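Local coordinates for protein (endonuclease) (Salmonella typhimurium, PDB 1BYR) that is an endonuclease of the PLD-like family, folded as a mixed beta sheet flanked by helices, with two copies in the assembly, at residues A[31-36]-A[93-98]; A[35-40]-A[58-63]. All coordinates share one frame; numbering follows the deposited sequence.

Contact 1: A[31-36]-A[93-98]; sequences RMMAYS and QHDKVI
Met33 and Val97 are joined through their backbones as an antiparallel hydrogen-bonded pair, Met33 N giving to Val97 O at 2.8 Å and Val97 N to Met33 O at 3.0 Å. Beside it, Met32, the non-hydrogen-bonded partner of Ile98, makes a CA-H...O contact with the same carbonyl, Met32 CA lying 3.3 Å from Val97 O. Before Val97 the segment is no longer strand, and within it Lys96 NZ donates to His94 O at 2.9 Å. Lys96 suits this place because its long chain can fold back: chi4 (58°) turns NZ toward that carbonyl, alongside Tyr35. His94 and Lys96 have the spacing of the HxK part of the PLD signature motif. The His94 ring meets the Tyr35 ring obliquely, planes 52° apart, with His94 CD2 3.9 Å from Tyr35 CD2.

Two methionines fill opposite faces of the sheet. Met33 lies beside Asp95 and is bent at chi3 (85°), which brings CE within 3.6 Å of Asp95 OD1, while its sulfur rests against Asp95 CB. Met32 is extended instead, and its CE touches Ile98 CD1 at 3.9 Å, a purely apolar match.

The buried Asp95 carboxylate is held by Ser121 of the second subunit and by His140, and His94 ND1 bonds to Glu122 of the second subunit. Helix 131-146 covers the Met33 face through His140, Trp141 and Arg144, whereas Met32 packs against Phe112 and Ile58; strands 55-61 and 104-108 flank the pair of strands.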
loop_
_atom_site.group_PDB
_atom_site.type_symbol
_atom_site.label_atom_id
_atom_site.label_comp_id
_atom_site.label_asym_id
_atom_site.label_seq_id
_atom_site.Cartn_x
_atom_site.Cartn_y
_atom_site.Cartn_z
ATOM N N ARG A 31 14.556 -6.586 -4.532
ATOM C CA ARG A 31 14.118 -7.406 -3.405
ATOM C C ARG A 31 12.631 -7.119 -3.352
ATOM O O ARG A 31 12.236 -6.021 -2.998
ATOM C CB ARG A 31 14.797 -6.947 -2.107
ATOM C CG ARG A 31 16.275 -7.337 -1.997
ATOM C CD ARG A 31 16.470 -8.836 -2.157
ATOM N NE ARG A 31 17.876 -9.222 -2.083
ATOM C CZ ARG A 31 18.627 -9.537 -3.135
ATOM N NH1 ARG A 31 18.115 -9.515 -4.362
ATOM N NH2 ARG A 31 19.894 -9.886 -2.955
ATOM N N MET A 32 11.818 -8.098 -3.735
ATOM C CA MET A 32 10.369 -7.930 -3.790
ATOM C C MET A 32 9.546 -8.727 -2.773
ATOM O O MET A 32 9.882 -9.865 -2.432
ATOM C CB MET A 32 9.893 -8.278 -5.204
ATOM C CG MET A 32 8.410 -8.079 -5.468
ATOM S SD MET A 32 8.096 -8.547 -7.173
ATOM C CE MET A 32 6.577 -7.836 -7.519
ATOM N N MET A 33 8.460 -8.105 -2.302
ATOM C CA MET A 33 7.528 -8.708 -1.351
ATOM C C MET A 33 6.175 -8.585 -2.028
ATOM O O MET A 33 5.831 -7.519 -2.545
ATOM C CB MET A 33 7.462 -7.909 -0.030
ATOM C CG MET A 33 8.782 -7.726 0.730
ATOM S SD MET A 33 8.570 -6.856 2.321
ATOM C CE MET A 33 8.124 -8.182 3.417
ATOM N N ALA A 34 5.390 -9.659 -2.034
ATOM C CA ALA A 34 4.089 -9.588 -2.657
ATOM C C ALA A 34 3.052 -10.437 -1.955
ATOM O O ALA A 34 3.381 -11.419 -1.304
ATOM C CB ALA A 34 4.195 -10.026 -4.103
ATOM N N TYR A 35 1.791 -10.037 -2.086
ATOM C CA TYR A 35 0.684 -10.814 -1.545
ATOM C C TYR A 35 0.297 -11.534 -2.845
ATOM O O TYR A 35 1.080 -12.325 -3.347
ATOM C CB TYR A 35 -0.421 -9.878 -1.057
ATOM C CG TYR A 35 -1.712 -10.565 -0.670
ATOM C CD1 TYR A 35 -1.708 -11.807 -0.049
ATOM C CD2 TYR A 35 -2.935 -9.965 -0.923
ATOM C CE1 TYR A 35 -2.898 -12.436 0.308
ATOM C CE2 TYR A 35 -4.131 -10.585 -0.573
ATOM C CZ TYR A 35 -4.109 -11.818 0.047
ATOM O OH TYR A 35 -5.292 -12.424 0.410
ATOM N N SER A 36 -0.865 -11.251 -3.416
ATOM C CA SER A 36 -1.226 -11.880 -4.687
ATOM C C SER A 36 -0.148 -11.580 -5.734
ATOM O O SER A 36 0.108 -10.422 -6.051
ATOM C CB SER A 36 -2.562 -11.341 -5.154
ATOM O OG SER A 36 -3.451 -11.347 -4.078
ATOM N N GLN A 93 0.961 -12.162 4.406
ATOM C CA GLN A 93 2.168 -11.365 4.154
ATOM C C GLN A 93 1.587 -10.401 3.135
ATOM O O GLN A 93 1.626 -10.643 1.925
ATOM C CB GLN A 93 3.295 -12.181 3.512
ATOM C CG GLN A 93 4.669 -11.583 3.767
ATOM C CD GLN A 93 5.709 -12.016 2.748
ATOM O OE1 GLN A 93 5.744 -11.531 1.631
ATOM N NE2 GLN A 93 6.553 -12.935 3.147
ATOM N N HIS A 94 1.024 -9.315 3.644
ATOM C CA HIS A 94 0.320 -8.319 2.832
ATOM C C HIS A 94 1.095 -7.236 2.070
ATOM O O HIS A 94 0.496 -6.505 1.273
ATOM C CB HIS A 94 -0.752 -7.663 3.725
ATOM C CG HIS A 94 -1.909 -7.076 2.979
ATOM N ND1 HIS A 94 -2.201 -5.736 2.999
ATOM C CD2 HIS A 94 -2.831 -7.654 2.168
ATOM C CE1 HIS A 94 -3.271 -5.500 2.254
ATOM N NE2 HIS A 94 -3.665 -6.650 1.733
ATOM N N ASP A 95 2.407 -7.131 2.291
ATOM C CA ASP A 95 3.228 -6.123 1.614
ATOM C C ASP A 95 3.253 -6.253 0.096
ATOM O O ASP A 95 3.275 -7.360 -0.443
ATOM C CB ASP A 95 4.687 -6.187 2.089
ATOM C CG ASP A 95 4.819 -6.118 3.594
ATOM O OD1 ASP A 95 4.783 -7.188 4.237
ATOM O OD2 ASP A 95 4.962 -4.999 4.137
ATOM N N LYS A 96 3.251 -5.107 -0.592
ATOM C CA LYS A 96 3.346 -5.043 -2.052
ATOM C C LYS A 96 4.507 -4.058 -2.193
ATOM O O LYS A 96 4.321 -2.849 -2.354
ATOM C CB LYS A 96 2.059 -4.468 -2.678
ATOM C CG LYS A 96 0.780 -5.142 -2.198
ATOM C CD LYS A 96 0.164 -4.365 -1.008
ATOM C CE LYS A 96 -1.332 -4.625 -0.841
ATOM N NZ LYS A 96 -1.619 -6.075 -0.659
ATOM N N VAL A 97 5.711 -4.599 -2.110
ATOM C CA VAL A 97 6.917 -3.785 -2.124
ATOM C C VAL A 97 8.009 -4.258 -3.083
ATOM O O VAL A 97 8.250 -5.457 -3.231
ATOM C CB VAL A 97 7.536 -3.764 -0.700
ATOM C CG1 VAL A 97 8.950 -3.152 -0.735
ATOM C CG2 VAL A 97 6.621 -3.011 0.265
ATOM N N ILE A 98 8.663 -3.298 -3.730
ATOM C CA ILE A 98 9.785 -3.580 -4.614
ATOM C C ILE A 98 10.921 -2.638 -4.212
ATOM O O ILE A 98 10.791 -1.420 -4.306
ATOM C CB ILE A 98 9.450 -3.349 -6.118
ATOM C CG1 ILE A 98 8.324 -4.282 -6.566
ATOM C CG2 ILE A 98 10.681 -3.658 -6.974
ATOM C CD1 ILE A 98 7.995 -4.213 -8.060
#

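Contact 2: A[35-40]-A[58-63]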
loop_
_atom_site.group_PDB
_atom_site.type_symbol
_atom_site.label_atom_id
_atom_site.label_comp_id
_atom_site.label_asym_id
_atom_site.label_seq_id
_atom_site.Cartn_x
_atom_site.Cartn_y
_atom_site.Cartn_z
ATOM N N TYR A 35 1.791 -10.037 -2.086
ATOM C CA TYR A 35 0.684 -10.814 -1.545
ATOM C C TYR A 35 0.297 -11.534 -2.845
ATOM O O TYR A 35 1.080 -12.325 -3.347
ATOM C CB TYR A 35 -0.421 -9.878 -1.057
ATOM C CG TYR A 35 -1.712 -10.565 -0.670
ATOM C CD1 TYR A 35 -1.708 -11.807 -0.049
ATOM C CD2 TYR A 35 -2.935 -9.965 -0.923
ATOM C CE1 TYR A 35 -2.898 -12.436 0.308
ATOM C CE2 TYR A 35 -4.131 -10.585 -0.573
ATOM C CZ TYR A 35 -4.109 -11.818 0.047
ATOM O OH TYR A 35 -5.292 -12.424 0.410
ATOM N N SER A 36 -0.865 -11.251 -3.416
ATOM C CA SER A 36 -1.226 -11.880 -4.687
ATOM C C SER A 36 -0.148 -11.580 -5.734
ATOM O O SER A 36 0.108 -10.422 -6.051
ATOM C CB SER A 36 -2.562 -11.341 -5.154
ATOM O OG SER A 36 -3.451 -11.347 -4.078
ATOM N N PHE A 37 0.453 -12.636 -6.286
ATOM C CA PHE A 37 1.548 -12.540 -7.251
ATOM C C PHE A 37 1.105 -13.200 -8.566
ATOM O O PHE A 37 1.329 -14.394 -8.761
ATOM C CB PHE A 37 2.737 -13.277 -6.613
ATOM C CG PHE A 37 4.044 -13.142 -7.340
ATOM C CD1 PHE A 37 4.736 -11.939 -7.358
ATOM C CD2 PHE A 37 4.618 -14.252 -7.958
ATOM C CE1 PHE A 37 5.990 -11.840 -7.970
ATOM C CE2 PHE A 37 5.867 -14.163 -8.574
ATOM C CZ PHE A 37 6.550 -12.958 -8.584
ATOM N N THR A 38 0.500 -12.427 -9.472
ATOM C CA THR A 38 -0.016 -13.004 -10.726
ATOM C C THR A 38 0.133 -12.252 -12.064
ATOM O O THR A 38 0.064 -12.882 -13.124
ATOM C CB THR A 38 -1.541 -13.325 -10.604
ATOM O OG1 THR A 38 -2.271 -12.097 -10.482
ATOM C CG2 THR A 38 -1.837 -14.183 -9.383
ATOM N N ALA A 39 0.319 -10.937 -12.037
ATOM C CA ALA A 39 0.407 -10.158 -13.279
ATOM C C ALA A 39 1.495 -10.564 -14.280
ATOM O O ALA A 39 2.686 -10.359 -14.036
ATOM C CB ALA A 39 0.541 -8.672 -12.947
ATOM N N PRO A 40 1.097 -11.119 -15.441
ATOM C CA PRO A 40 2.089 -11.536 -16.443
ATOM C C PRO A 40 3.090 -10.436 -16.816
ATOM O O PRO A 40 4.276 -10.704 -16.947
ATOM C CB PRO A 40 1.235 -11.988 -17.632
ATOM C CG PRO A 40 -0.064 -12.396 -17.011
ATOM C CD PRO A 40 -0.278 -11.407 -15.890
ATOM N N ILE A 58 12.648 -12.825 -4.466
ATOM C CA ILE A 58 11.258 -12.549 -4.128
ATOM C C ILE A 58 10.640 -13.431 -3.040
ATOM O O ILE A 58 10.847 -14.643 -3.017
ATOM C CB ILE A 58 10.402 -12.697 -5.412
ATOM C CG1 ILE A 58 11.092 -11.969 -6.561
ATOM C CG2 ILE A 58 8.983 -12.176 -5.191
ATOM C CD1 ILE A 58 10.437 -12.182 -7.912
ATOM N N VAL A 59 9.897 -12.817 -2.117
ATOM C CA VAL A 59 9.199 -13.571 -1.072
ATOM C C VAL A 59 7.743 -13.168 -1.153
ATOM O O VAL A 59 7.418 -11.980 -1.093
ATOM C CB VAL A 59 9.706 -13.253 0.352
ATOM C CG1 VAL A 59 11.002 -13.977 0.589
ATOM C CG2 VAL A 59 9.866 -11.760 0.538
ATOM N N ILE A 60 6.867 -14.154 -1.321
ATOM C CA ILE A 60 5.445 -13.875 -1.435
ATOM C C ILE A 60 4.611 -14.618 -0.404
ATOM O O ILE A 60 5.070 -15.580 0.208
ATOM C CB ILE A 60 4.939 -14.255 -2.840
ATOM C CG1 ILE A 60 4.892 -15.781 -2.989
ATOM C CG2 ILE A 60 5.873 -13.668 -3.886
ATOM C CD1 ILE A 60 4.514 -16.264 -4.407
ATOM N N ASP A 61 3.385 -14.147 -0.199
ATOM C CA ASP A 61 2.463 -14.775 0.728
ATOM C C ASP A 61 2.122 -16.168 0.211
ATOM O O ASP A 61 1.845 -16.340 -0.982
ATOM C CB ASP A 61 1.172 -13.954 0.831
ATOM C CG ASP A 61 0.192 -14.572 1.783
ATOM O OD1 ASP A 61 0.461 -14.537 2.996
ATOM O OD2 ASP A 61 -0.837 -15.090 1.314
ATOM N N GLU A 62 2.119 -17.148 1.107
ATOM C CA GLU A 62 1.829 -18.527 0.718
ATOM C C GLU A 62 0.363 -18.868 0.502
ATOM O O GLU A 62 -0.017 -19.331 -0.579
ATOM C CB GLU A 62 2.416 -19.491 1.748
ATOM C CG GLU A 62 2.433 -20.934 1.295
ATOM C CD GLU A 62 3.181 -21.832 2.258
ATOM O OE1 GLU A 62 4.335 -21.498 2.623
ATOM O OE2 GLU A 62 2.605 -22.868 2.654
ATOM N N ARG A 63 -0.473 -18.642 1.512
ATOM C CA ARG A 63 -1.898 -18.974 1.400
ATOM C C ARG A 63 -2.661 -18.303 0.277
ATOM O O ARG A 63 -3.591 -18.891 -0.275
ATOM C CB ARG A 63 -2.615 -18.682 2.715
ATOM C CG ARG A 63 -2.055 -19.406 3.917
ATOM C CD ARG A 63 -2.961 -19.133 5.111
ATOM N NE ARG A 63 -4.311 -18.801 4.665
ATOM C CZ ARG A 63 -4.950 -17.675 4.958
ATOM N NH1 ARG A 63 -4.368 -16.758 5.706
ATOM N NH2 ARG A 63 -6.178 -17.471 4.498
#
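The Asp61 carboxylate, at the edge of the Tyr35 ring, is gripped by backbone groups at both oxygens: Gln93 N bonds to OD1 and Gly64 N to OD2. A short acidic side chain fits this buried spot because it can accept from both. Asp61 OD2 lies near the ring plane, 3.5 Å from Tyr35 CE1; carboxylate and ring planes are 63° apart, and Asp61 CB sits in the ring plane, 3.7 Å from Tyr35 CD1. Asn65 ties the segments together, its ND2 bonding to the carbonyls of Tyr35 and Asp61 and its OD1 to Phe37 N.

The contact lies at the start of a beta-alpha-beta crossover: the chain leaves strand 29-34, reaches the N-cap Ala39 of helix 40-51, and returns in the parallel strand 55-61. Phe37, in this connection, supplies a broad apolar surface for the branched residues of that strand. Ile60 CG2 makes a CH-pi contact over one face of the Phe37 ring, 4.2 Å from the centroid and 20° off the normal. Ile60 CD1 lies 4.1 Å from Phe37 CD2. Ile58 CD1 meets Phe37 CZ at 4.0 Å, while helix 68-79 adds Ile77 against Phe37 and Met74 against Ile60.

Overall arrangement
Both contacts are buried and draw on strand 29-34 and the loop after it, sharing Tyr35, but they reach that strand's two neighbours in the sheet. Contact 1 joins antiparallel strand 97-100 nearer the centre of the chain; contact 2 joins the loop after strand 29-34 to parallel strand 55-61. Backbone hydrogen bonds carry the first, along with polar side chains that turn toward the second subunit. The second is smaller, made mainly by side chains, and no other chain touches it. They also meet directly, Ala34 O accepting a probable hydrogen bond from Asp61 N. The Tyr35 ring meets His94 in contact 1 and Asp61 in contact 2.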